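Local structure of phosphoribosylaminoimidazole-succinocarboxamide synthase (2CNQ) at residues 19-24 and 33-38; 48-53 and 286-291; 55-60 and 235-240; 62-67 and 200-205. The protein catalyses the ATP-driven joining of L-aspartate to carboxyaminoimidazole ribotide (CAIR), giving SAICAR, a step of de novo purine biosynthesis in yeast. One frame throughout, in Å; residues are numbered along the deposited sequence. Where two conformers were deposited one is given.

Contact 1. Residues 19-24 and 33-38; sequences KVRDIY and FVATDR. With ADP (adenosine-5'-diphosphate), chain B; ADP (adenosine-5'-diphosphate), chain F.
R21, D22 and I23 pair antiparallel with A35, V34 and F33, the strand axes 4.5 Å apart at 162°; D22 and V34 form the hydrogen-bonded pair here, flanked by the non-hydrogen-bonded pairs R21-A35 and I23-F33. Past its end, V20 O accepts from both T36 N and T36 OG1, which reach it from opposite faces of the carbonyl plane, OG1 at 2.6 Å. R38 NE donates to K19 O at 2.8 Å from above the carbonyl plane, while NH1 and NH2 grip D22 OD2, NH2 at 2.8 Å, with carboxylate and guanidinium only 24° from coplanar. D22 OD1 is held separately by R17 and T6. An alanine in place of R38 would probably leave D22 OD2 without its charged mate and the loop at K19 and V20 less firmly held. On the face of R21, I23 and F33, the extended R21 chain lays CD over the F33 ring, 3.3 Å from CZ, and NH1 reaches O1A of the chain B ADP at 3.0 Å. The loop before strand 21-25 is part of this ADP pocket: K19 N and NZ hold O3B, the backbone N atoms of V20 and R21 hold O2A, and T36 and R38 tie the loop's carbonyls.

Contact 2. Residues 48-53 and 286-291; sequences NSIPEK and DRTRAK. With SO4 (sulfate ion), chain J.
The type II turn from I50 to K53, which leads into helix 53-67 with E52 at the N-cap position, meets helix 282-300 mainly through R289. The side chain of R289 has CG anti to the backbone N (chi1 -168°) and runs extended from CG to NE, past the turn. I50 supplies the apolar part: its CG2 lies 3.6 Å from R289 CB, the two side chains sliding past each other in opposite directions, and its CD1 touches T288 CB at 4.1 Å. The polar part lies at the edge of the guanidinium. R289 NE donates to P51 O at 2.7 Å with a fairly straight N-H...O angle of 160°. In one of the two conformers of E52, its OE1 uses the anti lone pair to accept from R289 NH2 at 2.8 Å, a salt bridge with the two flat groups turned 72° apart; the second conformer makes this link less certain than the one to P51. NE and NH2 thus serve the turn, while NH1 and NH2 also donate to a sulfate, probably from the crystallisation liquor, which W304 holds as well, so the outer edge of the guanidinium can still bind an anion.

Contact 3. Residues 55-60 and 235-240; sequences ILLTKL and VLTPDS. With AMZ (aminoimidazole 4-carboxamide ribonucleotide), chain C.
L57 and L60, one helical turn apart on helix 53-67, are the bumps that fit against the irregular 235-240 piece, with L56 joining at one end. L60 pushes CD2 into a hollow made by backbone as much as by side chains: L236 O is 3.3 Å from it, T237 CA 3.8 Å, and P238 CD also 3.8 Å. The proline ring in turn is a knob, its CD set against L56 CD2 and L60 CD2, with L57 CD2 a little farther off. L57 forks round the next bend: CD2 packs on T237 CB at 3.6 Å, while CD1 reaches D239 OD1 at 3.4 Å. T237 answers by laying CG2 on the backbone of the helix near L57 O. Its hydroxyl sits between the backbone N and the carbonyl carbon (chi1 76°) and accepts from S240 N at 3.2 Å, an ST motif; it also bonds to E234. S240 OG accepts from T237 N at 3.0 Å, a second bond within the bend. D239 OD1 pairs with K53 in a salt bridge, OD2 is hydrogen-bonded to Y292, and D239 O comes within 3.1 Å of N3 of the bound aminoimidazole carboxamide ribonucleotide. No hydrogen bond joins the two segments, which meet by apolar packing; S61, farther along the helix, bonds V235 N. The bend's own polar bonds and those of D239 help to set the backbone that borders the nucleotide site.

Contact 4. Residues 62-67 and 200-205; sequences EFWFKF and SKCKDY
Y205 is the side chain on which F63, W64 and F67 converge, forming an aromatic cluster between two helices. Its CG is anti to the backbone N (chi1 164°), which starts the ring toward helix 53-67. F63 meets it tip to tip, CZ lying 3.3 Å from Y205 OH. F67 puts CE1 over one face of the tyrosine ring, 3.7 Å from CD1, and W64 touches Y205 CD2 with CH2, also at 3.7 Å. Beside the tyrosine, C202 SG approaches the benzo part of the indole obliquely, 3.5 Å from W64 CZ3, a sulfur-aromatic contact that extends to F67. Within the first helix, F63 CD1 sits over the centre of the indole, covering one face of it. The extended K201 chain crosses F67 and holds NZ over its face, 5.0 Å from the ring centroid and 16° off the normal, a cation-pi contact. A water bridges the same pair, donating to F67 O at 2.7 Å and accepting from K201 NZ at 2.9 Å. The second shell fixes the polar ends: D71 pairs with K201 NZ, and L299 O takes a hydrogen bond with Y205 OH. An alanine in place of Y205 would probably open a gap between F63, W64 and F67 and leave L299 O without its hydroxyl partner. The axes of the segments 62-67 and 200-205 pass 11.7 Å apart at 112°, a wide spacing that these large side chains fill. Helix 282-300 adjoins the cluster through L299 and T300, and strand 228-245 lies against W64 and C202 through V235 and L236.

In the fold
From the N terminus, contact 1 closes first, a short hairpin complete before any other contact opens. Contact 2 opens next and ends last, at 286-291, so it encloses the rest: contact 3 lies within its span and contact 4 within that of contact 3, with no crossing. Helix 53-67 is the common thread. The turn of contact 2 precedes it, its first half serves contact 3 and its end contact 4, tying the hairpin sheet, strand 228-245, helix 185-209 and helix 282-300 together. D37 joins contacts 1 and 2, V20 and L57 touch between 1 and 3, contacts 2 and 3 meet at the start of helix 53-67, and L236 packs on C202 between 3 and 4.

Contact 1. Residues 19-24 and 33-38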
# COMPACT_ATOMS: atom_id res chain seq x y z
N LYS A 19 -5.91 -6.70 -7.38
CA LYS A 19 -5.99 -7.74 -6.41
C LYS A 19 -6.90 -7.35 -5.28
O LYS A 19 -7.51 -8.20 -4.67
CB LYS A 19 -4.63 -8.16 -5.96
CG LYS A 19 -3.92 -8.85 -7.12
CD LYS A 19 -2.54 -9.32 -6.75
CE LYS A 19 -1.59 -8.16 -6.39
NZ LYS A 19 -1.39 -7.23 -7.56
N VAL A 20 -6.95 -6.08 -4.99
CA VAL A 20 -7.71 -5.61 -3.86
C VAL A 20 -8.82 -4.69 -4.25
O VAL A 20 -9.86 -4.71 -3.63
CB VAL A 20 -6.76 -4.89 -2.87
CG1 VAL A 20 -7.53 -4.17 -1.79
CG2 VAL A 20 -5.83 -5.91 -2.28
N ARG A 21 -8.62 -3.85 -5.23
CA ARG A 21 -9.56 -2.83 -5.52
C ARG A 21 -10.38 -3.14 -6.72
O ARG A 21 -9.95 -3.76 -7.67
CB ARG A 21 -8.87 -1.52 -5.69
CG ARG A 21 -8.27 -1.15 -4.35
CD ARG A 21 -7.18 -0.20 -4.43
NE ARG A 21 -6.78 0.16 -3.12
CZ ARG A 21 -6.01 -0.55 -2.34
NH1 ARG A 21 -5.27 -1.53 -2.80
NH2 ARG A 21 -5.96 -0.23 -1.06
N ASP A 22 -11.60 -2.67 -6.66
CA ASP A 22 -12.51 -2.62 -7.79
C ASP A 22 -12.62 -1.17 -8.14
O ASP A 22 -12.90 -0.36 -7.28
CB ASP A 22 -13.87 -3.18 -7.45
CG ASP A 22 -13.89 -4.63 -7.17
OD1 ASP A 22 -15.01 -5.15 -6.98
OD2 ASP A 22 -12.85 -5.29 -7.15
N ILE A 23 -12.37 -0.86 -9.38
CA ILE A 23 -12.21 0.51 -9.79
C ILE A 23 -13.20 0.79 -10.86
O ILE A 23 -13.18 0.12 -11.88
CB ILE A 23 -10.82 0.75 -10.24
CG1 ILE A 23 -9.84 0.33 -9.14
CG2 ILE A 23 -10.62 2.22 -10.61
CD1 ILE A 23 -8.47 0.38 -9.54
N TYR A 24 -14.05 1.76 -10.64
CA TYR A 24 -15.08 2.11 -11.58
C TYR A 24 -14.85 3.50 -12.08
O TYR A 24 -14.28 4.34 -11.40
CB TYR A 24 -16.43 2.05 -10.91
CG TYR A 24 -16.81 0.68 -10.50
CD1 TYR A 24 -17.54 -0.13 -11.33
CD2 TYR A 24 -16.41 0.18 -9.28
CE1 TYR A 24 -17.88 -1.38 -10.96
CE2 TYR A 24 -16.74 -1.08 -8.90
CZ TYR A 24 -17.46 -1.86 -9.75
OH TYR A 24 -17.82 -3.12 -9.42
N PHE A 33 -12.81 4.16 -6.33
CA PHE A 33 -11.67 3.33 -6.04
C PHE A 33 -12.03 2.54 -4.79
O PHE A 33 -11.95 3.06 -3.70
CB PHE A 33 -10.53 4.32 -5.79
CG PHE A 33 -9.17 3.73 -5.75
CD1 PHE A 33 -8.46 3.67 -4.58
CD2 PHE A 33 -8.57 3.33 -6.88
CE1 PHE A 33 -7.16 3.22 -4.57
CE2 PHE A 33 -7.27 2.89 -6.89
CZ PHE A 33 -6.58 2.83 -5.72
N VAL A 34 -12.48 1.33 -5.00
CA VAL A 34 -13.10 0.57 -3.95
C VAL A 34 -12.14 -0.47 -3.48
O VAL A 34 -11.76 -1.34 -4.23
CB VAL A 34 -14.39 -0.10 -4.40
CG1 VAL A 34 -15.06 -0.68 -3.19
CG2 VAL A 34 -15.29 0.87 -5.12
N ALA A 35 -11.74 -0.41 -2.22
CA ALA A 35 -10.93 -1.44 -1.65
C ALA A 35 -11.84 -2.50 -1.13
O ALA A 35 -12.57 -2.29 -0.20
CB ALA A 35 -10.06 -0.90 -0.57
N THR A 36 -11.81 -3.64 -1.77
CA THR A 36 -12.53 -4.78 -1.30
C THR A 36 -11.78 -5.37 -0.13
O THR A 36 -10.80 -4.82 0.32
CB THR A 36 -12.74 -5.80 -2.40
OG1 THR A 36 -11.53 -6.50 -2.62
CG2 THR A 36 -13.30 -5.18 -3.64
N ASP A 37 -12.28 -6.49 0.33
CA ASP A 37 -11.70 -7.23 1.40
C ASP A 37 -10.85 -8.36 0.94
O ASP A 37 -10.43 -9.17 1.73
CB ASP A 37 -12.79 -7.69 2.33
CG ASP A 37 -13.44 -6.56 3.03
OD1 ASP A 37 -14.60 -6.71 3.43
OD2 ASP A 37 -12.81 -5.52 3.21
N ARG A 38 -10.57 -8.41 -0.35
CA ARG A 38 -9.69 -9.40 -0.84
C ARG A 38 -8.31 -9.19 -0.27
O ARG A 38 -7.90 -8.10 0.07
CB ARG A 38 -9.61 -9.32 -2.35
CG ARG A 38 -10.93 -9.61 -3.04
CD ARG A 38 -10.80 -9.73 -4.51
NE ARG A 38 -10.28 -8.55 -5.16
CZ ARG A 38 -11.01 -7.63 -5.77
NH1 ARG A 38 -10.42 -6.66 -6.42
NH2 ARG A 38 -12.32 -7.69 -5.75
PB ADP B . -2.95 -4.15 -7.77
O1B ADP B . -2.17 -3.78 -6.60
O2B ADP B . -2.25 -3.87 -9.03
O3B ADP B . -3.48 -5.50 -7.84
PA ADP B . -5.12 -2.70 -6.62
O1A ADP B . -4.30 -2.11 -5.56
O2A ADP B . -6.08 -3.74 -6.29
O3A ADP B . -4.21 -3.19 -7.81
O5' ADP B . -5.93 -1.58 -7.36
C5' ADP B . -5.49 -0.25 -7.57
C4' ADP B . -5.15 -0.06 -9.01
O4' ADP B . -5.44 1.30 -9.32
C3' ADP B . -3.69 -0.24 -9.32
O3' ADP B . -3.51 -0.58 -10.67
C2' ADP B . -3.15 1.15 -9.12
O2' ADP B . -1.93 1.38 -9.75
C1' ADP B . -4.25 1.95 -9.73
N9 ADP B . -4.36 3.31 -9.31
C8 ADP B . -4.15 3.79 -8.08
N7 ADP B . -4.42 5.07 -7.99
C5 ADP B . -4.82 5.42 -9.22
C6 ADP B . -5.29 6.63 -9.79
N6 ADP B . -5.40 7.73 -9.08
N1 ADP B . -5.54 6.66 -11.10
C2 ADP B . -5.46 5.54 -11.80
N3 ADP B . -5.12 4.34 -11.36
C4 ADP B . -4.79 4.30 -10.07
PB ADP F . 0.40 -9.07 -3.80
O1B ADP F . -0.68 -9.62 -4.67
O2B ADP F . 1.35 -8.14 -4.50
O3B ADP F . -0.18 -8.54 -2.51
PA ADP F . 2.50 -9.62 -2.42
O1A ADP F . 3.16 -10.57 -1.49
O2A ADP F . 2.07 -8.46 -1.61
O3A ADP F . 1.39 -10.25 -3.35
O5' ADP F . 3.49 -9.05 -3.49
C5' ADP F . 4.43 -8.08 -3.09
C4' ADP F . 5.46 -7.76 -4.15
O4' ADP F . 6.25 -8.93 -4.34
C3' ADP F . 4.79 -7.41 -5.45
O3' ADP F . 5.57 -6.48 -6.16
C2' ADP F . 4.77 -8.74 -6.15
O2' ADP F . 4.78 -8.58 -7.54
C1' ADP F . 6.07 -9.36 -5.68
N9 ADP F . 6.03 -10.82 -5.66
C8 ADP F . 4.98 -11.54 -5.30
N7 ADP F . 5.25 -12.85 -5.41
C5 ADP F . 6.50 -12.96 -5.82
C6 ADP F . 7.34 -14.10 -6.09
N6 ADP F . 6.82 -15.35 -5.93
N1 ADP F . 8.59 -13.84 -6.51
C2 ADP F . 9.05 -12.56 -6.68
N3 ADP F . 8.31 -11.46 -6.43
C4 ADP F . 7.04 -11.61 -6.00

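Contact 2. Residues 48-53 and 286-291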
# COMPACT_ATOMS: atom_id res chain seq x y z
N ASN A 48 -10.58 -16.48 0.39
CA ASN A 48 -11.42 -15.79 1.29
C ASN A 48 -10.86 -14.43 1.62
O ASN A 48 -9.73 -14.10 1.34
CB ASN A 48 -11.70 -16.62 2.53
CG ASN A 48 -10.49 -17.14 3.23
OD1 ASN A 48 -9.42 -17.30 2.67
ND2 ASN A 48 -10.68 -17.47 4.49
N SER A 49 -11.71 -13.63 2.18
CA SER A 49 -11.44 -12.25 2.42
C SER A 49 -11.14 -12.00 3.89
O SER A 49 -11.29 -12.86 4.75
CB SER A 49 -12.68 -11.49 1.94
OG SER A 49 -12.69 -11.32 0.49
N ILE A 50 -10.67 -10.80 4.14
CA ILE A 50 -10.47 -10.31 5.48
C ILE A 50 -11.54 -9.27 5.69
O ILE A 50 -11.47 -8.21 5.12
CB ILE A 50 -9.09 -9.69 5.64
CG1 ILE A 50 -7.94 -10.62 5.28
CG2 ILE A 50 -8.93 -9.17 7.05
CD1 ILE A 50 -7.78 -11.85 6.07
N PRO A 51 -12.56 -9.55 6.48
CA PRO A 51 -13.66 -8.62 6.56
C PRO A 51 -13.19 -7.25 6.94
O PRO A 51 -12.44 -7.06 7.89
CB PRO A 51 -14.57 -9.21 7.63
CG PRO A 51 -14.30 -10.66 7.51
CD PRO A 51 -12.84 -10.79 7.19
N GLU A 52 -13.66 -6.29 6.18
CA GLU A 52 -13.38 -4.88 6.40
C GLU A 52 -11.97 -4.46 6.19
O GLU A 52 -11.64 -3.34 6.40
CB GLU A 52 -13.92 -4.38 7.73
CG GLU A 52 -15.42 -4.49 7.83
CD GLU A 52 -15.88 -5.88 8.19
OE1 GLU A 52 -15.36 -6.41 9.19
OE2 GLU A 52 -16.78 -6.43 7.54
N LYS A 53 -11.12 -5.35 5.70
CA LYS A 53 -9.77 -4.95 5.37
C LYS A 53 -9.78 -3.77 4.46
O LYS A 53 -8.97 -2.88 4.60
CB LYS A 53 -9.08 -6.11 4.75
CG LYS A 53 -7.70 -5.80 4.24
CD LYS A 53 -7.03 -7.05 3.75
CE LYS A 53 -5.77 -6.76 3.01
NZ LYS A 53 -6.03 -6.41 1.60
N ASP A 286 -8.28 -14.14 11.11
CA ASP A 286 -8.47 -13.32 12.27
C ASP A 286 -7.19 -12.68 12.69
O ASP A 286 -7.17 -11.52 13.04
CB ASP A 286 -9.02 -14.16 13.40
CG ASP A 286 -10.43 -14.63 13.15
OD1 ASP A 286 -10.86 -15.47 13.94
OD2 ASP A 286 -11.10 -14.15 12.23
N ARG A 287 -6.10 -13.41 12.63
CA ARG A 287 -4.83 -12.88 13.06
C ARG A 287 -4.35 -11.81 12.12
O ARG A 287 -3.78 -10.83 12.52
CB ARG A 287 -3.83 -14.02 13.17
CG ARG A 287 -4.11 -14.87 14.39
CD ARG A 287 -3.42 -16.20 14.34
NE ARG A 287 -1.99 -16.05 14.47
CZ ARG A 287 -1.13 -17.05 14.28
NH1 ARG A 287 -1.56 -18.26 13.93
NH2 ARG A 287 0.16 -16.82 14.42
N THR A 288 -4.59 -12.02 10.85
CA THR A 288 -4.23 -11.02 9.88
C THR A 288 -5.02 -9.77 10.12
O THR A 288 -4.50 -8.68 10.16
CB THR A 288 -4.50 -11.53 8.48
OG1 THR A 288 -3.69 -12.67 8.25
CG2 THR A 288 -4.15 -10.52 7.46
N ARG A 289 -6.33 -9.93 10.26
CA ARG A 289 -7.18 -8.81 10.46
C ARG A 289 -6.73 -8.03 11.68
O ARG A 289 -6.67 -6.83 11.67
CB ARG A 289 -8.60 -9.29 10.62
CG ARG A 289 -9.60 -8.17 10.56
CD ARG A 289 -10.98 -8.73 10.67
NE ARG A 289 -12.00 -7.74 10.51
CZ ARG A 289 -12.51 -7.01 11.48
NH1 ARG A 289 -12.10 -7.13 12.70
NH2 ARG A 289 -13.45 -6.14 11.19
N ALA A 290 -6.45 -8.75 12.74
CA ALA A 290 -6.09 -8.10 13.97
C ALA A 290 -4.79 -7.39 13.85
O ALA A 290 -4.61 -6.34 14.43
CB ALA A 290 -6.06 -9.10 15.09
N LYS A 291 -3.84 -7.96 13.15
CA LYS A 291 -2.58 -7.28 12.94
C LYS A 291 -2.78 -6.01 12.19
O LYS A 291 -2.18 -5.00 12.51
CB LYS A 291 -1.63 -8.20 12.20
CG LYS A 291 -1.00 -9.19 13.11
CD LYS A 291 -0.22 -10.25 12.31
CE LYS A 291 0.53 -11.22 13.16
NZ LYS A 291 1.49 -10.56 14.07
S SO4 J . -14.39 -5.41 14.76
O1 SO4 J . -15.22 -6.60 14.91
O2 SO4 J . -14.84 -4.37 15.67
O3 SO4 J . -13.00 -5.78 14.97
O4 SO4 J . -14.53 -4.88 13.41

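Contact 3. Residues 55-60 and 235-240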
# COMPACT_ATOMS: atom_id res chain seq x y z
N ILE A 55 -11.92 -1.43 4.17
CA ILE A 55 -12.23 -0.24 4.92
C ILE A 55 -10.96 0.25 5.59
O ILE A 55 -10.64 1.41 5.57
CB ILE A 55 -13.32 -0.51 5.92
CG1 ILE A 55 -14.62 -0.82 5.17
CG2 ILE A 55 -13.47 0.67 6.83
CD1 ILE A 55 -15.73 -1.24 6.06
N LEU A 56 -10.21 -0.66 6.19
CA LEU A 56 -8.97 -0.27 6.84
C LEU A 56 -8.02 0.32 5.87
O LEU A 56 -7.40 1.35 6.14
CB LEU A 56 -8.40 -1.46 7.54
CG LEU A 56 -7.20 -1.17 8.41
CD1 LEU A 56 -7.18 -2.15 9.52
CD2 LEU A 56 -5.91 -1.24 7.67
N LEU A 57 -7.87 -0.27 4.71
CA LEU A 57 -6.93 0.27 3.75
C LEU A 57 -7.34 1.64 3.34
O LEU A 57 -6.50 2.50 3.14
CB LEU A 57 -6.84 -0.60 2.54
CG LEU A 57 -6.46 -2.03 2.77
CD1 LEU A 57 -6.47 -2.74 1.46
CD2 LEU A 57 -5.16 -2.16 3.47
N THR A 58 -8.62 1.85 3.20
CA THR A 58 -9.14 3.11 2.80
C THR A 58 -8.91 4.12 3.86
O THR A 58 -8.36 5.18 3.62
CB THR A 58 -10.62 2.98 2.48
OG1 THR A 58 -10.80 2.07 1.41
CG2 THR A 58 -11.21 4.27 2.08
N LYS A 59 -9.36 3.82 5.06
CA LYS A 59 -9.25 4.77 6.13
C LYS A 59 -7.82 5.09 6.46
O LYS A 59 -7.48 6.21 6.73
CB LYS A 59 -9.95 4.19 7.35
CG LYS A 59 -11.43 3.95 7.16
CD LYS A 59 -12.27 5.18 6.81
CE LYS A 59 -13.70 4.74 6.46
NZ LYS A 59 -14.66 5.87 6.43
N LEU A 60 -6.97 4.10 6.43
CA LEU A 60 -5.59 4.34 6.74
C LEU A 60 -4.96 5.17 5.65
O LEU A 60 -4.21 6.07 5.92
CB LEU A 60 -4.88 3.04 6.96
CG LEU A 60 -3.46 3.15 7.48
CD1 LEU A 60 -3.33 4.07 8.66
CD2 LEU A 60 -3.00 1.78 7.84
N VAL A 235 -1.75 4.30 0.69
CA VAL A 235 -0.60 4.86 1.35
C VAL A 235 -0.46 4.24 2.70
O VAL A 235 -1.36 4.33 3.51
CB VAL A 235 -0.73 6.36 1.48
CG1 VAL A 235 0.51 6.90 2.11
CG2 VAL A 235 -0.99 7.00 0.15
N LEU A 236 0.69 3.64 2.91
CA LEU A 236 1.13 3.19 4.22
C LEU A 236 0.05 2.39 4.89
O LEU A 236 -0.32 2.59 6.03
CB LEU A 236 1.63 4.34 5.04
CG LEU A 236 3.01 4.77 4.60
CD1 LEU A 236 3.27 6.19 5.02
CD2 LEU A 236 4.05 3.84 5.17
N THR A 237 -0.41 1.40 4.16
CA THR A 237 -1.30 0.43 4.72
C THR A 237 -0.52 -0.82 4.99
O THR A 237 0.59 -0.99 4.56
CB THR A 237 -2.45 0.12 3.82
OG1 THR A 237 -1.96 -0.72 2.78
CG2 THR A 237 -3.10 1.35 3.26
N PRO A 238 -1.12 -1.77 5.68
CA PRO A 238 -0.40 -2.99 5.96
C PRO A 238 -0.35 -3.90 4.79
O PRO A 238 0.34 -4.89 4.84
CB PRO A 238 -1.11 -3.57 7.19
CG PRO A 238 -2.00 -2.46 7.67
CD PRO A 238 -2.37 -1.71 6.44
N ASP A 239 -1.04 -3.56 3.70
CA ASP A 239 -0.78 -4.21 2.44
C ASP A 239 0.45 -3.62 1.80
O ASP A 239 1.23 -4.32 1.20
CB ASP A 239 -1.94 -4.04 1.46
CG ASP A 239 -3.00 -5.05 1.58
OD1 ASP A 239 -3.94 -4.97 0.78
OD2 ASP A 239 -2.90 -5.98 2.37
N SER A 240 0.63 -2.32 1.87
CA SER A 240 1.67 -1.65 1.15
C SER A 240 2.96 -1.52 1.92
O SER A 240 3.91 -1.00 1.38
CB SER A 240 1.22 -0.30 0.71
OG SER A 240 1.14 0.59 1.78
O5 AMZ C . 1.70 -4.12 -3.91
C6 AMZ C . 2.82 -4.22 -4.36
N2 AMZ C . 3.08 -4.46 -5.64
C3A AMZ C . 3.98 -4.06 -3.51
C7A AMZ C . 3.96 -3.85 -2.16
N3 AMZ C . 2.95 -3.66 -1.29
N1 AMZ C . 5.26 -4.14 -3.93
C5 AMZ C . 6.01 -3.97 -2.87
N AMZ C . 5.23 -3.81 -1.77
C1 AMZ C . 5.70 -3.52 -0.44
C2 AMZ C . 5.81 -4.73 0.44
C3 AMZ C . 6.89 -4.32 1.41
O2 AMZ C . 6.27 -3.49 2.37
O1 AMZ C . 4.56 -5.00 1.04
O AMZ C . 7.02 -3.06 -0.58
C AMZ C . 7.80 -3.49 0.52
C4 AMZ C . 9.01 -4.22 0.04
O3 AMZ C . 8.61 -5.51 -0.40
P AMZ C . 9.75 -6.56 -0.80
OP1 AMZ C . 10.36 -6.09 -2.08
O4 AMZ C . 8.99 -7.85 -0.97
OP2 AMZ C . 10.77 -6.62 0.29

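Contact 4. Residues 62-67 and 200-205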
# COMPACT_ATOMS: atom_id res chain seq x y z
N GLU A 62 -6.50 7.32 3.90
CA GLU A 62 -6.97 8.66 4.12
C GLU A 62 -6.21 9.35 5.20
O GLU A 62 -5.90 10.52 5.10
CB GLU A 62 -8.45 8.66 4.43
CG GLU A 62 -9.30 8.27 3.25
CD GLU A 62 -10.70 8.32 3.60
OE1 GLU A 62 -11.31 9.40 3.42
OE2 GLU A 62 -11.18 7.33 4.13
N PHE A 63 -5.90 8.62 6.26
CA PHE A 63 -5.12 9.19 7.33
C PHE A 63 -3.81 9.71 6.81
O PHE A 63 -3.40 10.81 7.11
CB PHE A 63 -4.89 8.15 8.40
CG PHE A 63 -3.88 8.58 9.39
CD1 PHE A 63 -2.57 8.23 9.23
CD2 PHE A 63 -4.23 9.38 10.45
CE1 PHE A 63 -1.62 8.67 10.10
CE2 PHE A 63 -3.28 9.81 11.32
CZ PHE A 63 -1.97 9.47 11.13
N TRP A 64 -3.13 8.89 6.02
CA TRP A 64 -1.84 9.30 5.53
C TRP A 64 -1.94 10.37 4.49
O TRP A 64 -1.08 11.23 4.43
CB TRP A 64 -1.08 8.13 5.00
CG TRP A 64 -0.68 7.17 6.01
CD1 TRP A 64 -1.12 5.91 6.11
CD2 TRP A 64 0.28 7.34 7.05
NE1 TRP A 64 -0.52 5.27 7.15
CE2 TRP A 64 0.38 6.12 7.72
CE3 TRP A 64 1.06 8.40 7.48
CZ2 TRP A 64 1.27 5.91 8.75
CZ3 TRP A 64 1.94 8.18 8.51
CH2 TRP A 64 2.03 6.97 9.14
N PHE A 65 -2.95 10.33 3.64
CA PHE A 65 -3.11 11.40 2.68
C PHE A 65 -3.22 12.71 3.40
O PHE A 65 -2.66 13.70 2.99
CB PHE A 65 -4.33 11.18 1.81
CG PHE A 65 -4.14 10.17 0.73
CD1 PHE A 65 -3.12 10.32 -0.18
CD2 PHE A 65 -5.02 9.13 0.56
CE1 PHE A 65 -2.98 9.43 -1.20
CE2 PHE A 65 -4.87 8.24 -0.46
CZ PHE A 65 -3.84 8.38 -1.32
N LYS A 66 -3.97 12.71 4.49
CA LYS A 66 -4.15 13.91 5.25
C LYS A 66 -2.87 14.28 5.95
O LYS A 66 -2.52 15.46 6.01
CB LYS A 66 -5.27 13.67 6.24
CG LYS A 66 -5.57 14.87 7.09
CD LYS A 66 -6.70 14.62 8.06
CE LYS A 66 -8.02 14.34 7.37
NZ LYS A 66 -8.48 15.41 6.44
N PHE A 67 -2.16 13.31 6.51
CA PHE A 67 -0.91 13.56 7.18
C PHE A 67 0.10 14.19 6.26
O PHE A 67 0.90 15.02 6.65
CB PHE A 67 -0.39 12.25 7.73
CG PHE A 67 0.87 12.36 8.47
CD1 PHE A 67 0.92 12.86 9.74
CD2 PHE A 67 2.04 11.92 7.92
CE1 PHE A 67 2.12 12.92 10.41
CE2 PHE A 67 3.22 11.98 8.58
CZ PHE A 67 3.27 12.48 9.82
N SER A 200 10.28 9.14 5.30
CA SER A 200 10.96 9.53 6.52
C SER A 200 10.04 10.25 7.45
O SER A 200 10.09 10.03 8.64
CB SER A 200 12.15 10.38 6.21
OG SER A 200 13.17 9.55 5.72
N LYS A 201 9.21 11.13 6.92
CA LYS A 201 8.28 11.83 7.76
C LYS A 201 7.36 10.87 8.43
O LYS A 201 7.08 10.97 9.60
CB LYS A 201 7.51 12.82 6.93
CG LYS A 201 6.51 13.58 7.72
CD LYS A 201 5.82 14.65 6.94
CE LYS A 201 4.69 15.23 7.72
NZ LYS A 201 4.20 16.47 7.17
N CYS A 202 6.84 9.92 7.67
CA CYS A 202 5.94 8.97 8.23
C CYS A 202 6.62 8.03 9.18
O CYS A 202 6.07 7.67 10.19
CB CYS A 202 5.24 8.21 7.13
SG CYS A 202 4.23 9.24 6.11
N LYS A 203 7.84 7.65 8.85
CA LYS A 203 8.62 6.79 9.69
C LYS A 203 8.82 7.41 11.04
O LYS A 203 8.68 6.78 12.06
CB LYS A 203 9.97 6.51 9.04
CG LYS A 203 10.85 5.59 9.85
CD LYS A 203 12.31 5.50 9.42
CE LYS A 203 12.98 6.81 9.00
NZ LYS A 203 13.62 7.56 10.10
N ASP A 204 9.18 8.68 11.06
CA ASP A 204 9.46 9.33 12.32
C ASP A 204 8.21 9.43 13.13
O ASP A 204 8.21 9.20 14.32
CB ASP A 204 10.07 10.67 12.08
CG ASP A 204 11.47 10.58 11.59
OD1 ASP A 204 11.98 11.63 11.19
OD2 ASP A 204 12.07 9.48 11.62
N TYR A 205 7.11 9.76 12.48
CA TYR A 205 5.85 9.85 13.14
C TYR A 205 5.47 8.51 13.72
O TYR A 205 5.04 8.40 14.85
CB TYR A 205 4.81 10.33 12.15
CG TYR A 205 3.42 10.09 12.62
CD1 TYR A 205 2.80 10.94 13.49
CD2 TYR A 205 2.75 8.97 12.20
CE1 TYR A 205 1.52 10.65 13.94
CE2 TYR A 205 1.52 8.66 12.64
CZ TYR A 205 0.90 9.52 13.51
OH TYR A 205 -0.34 9.25 14.00
O HOH W 1 1.82 16.38 8.81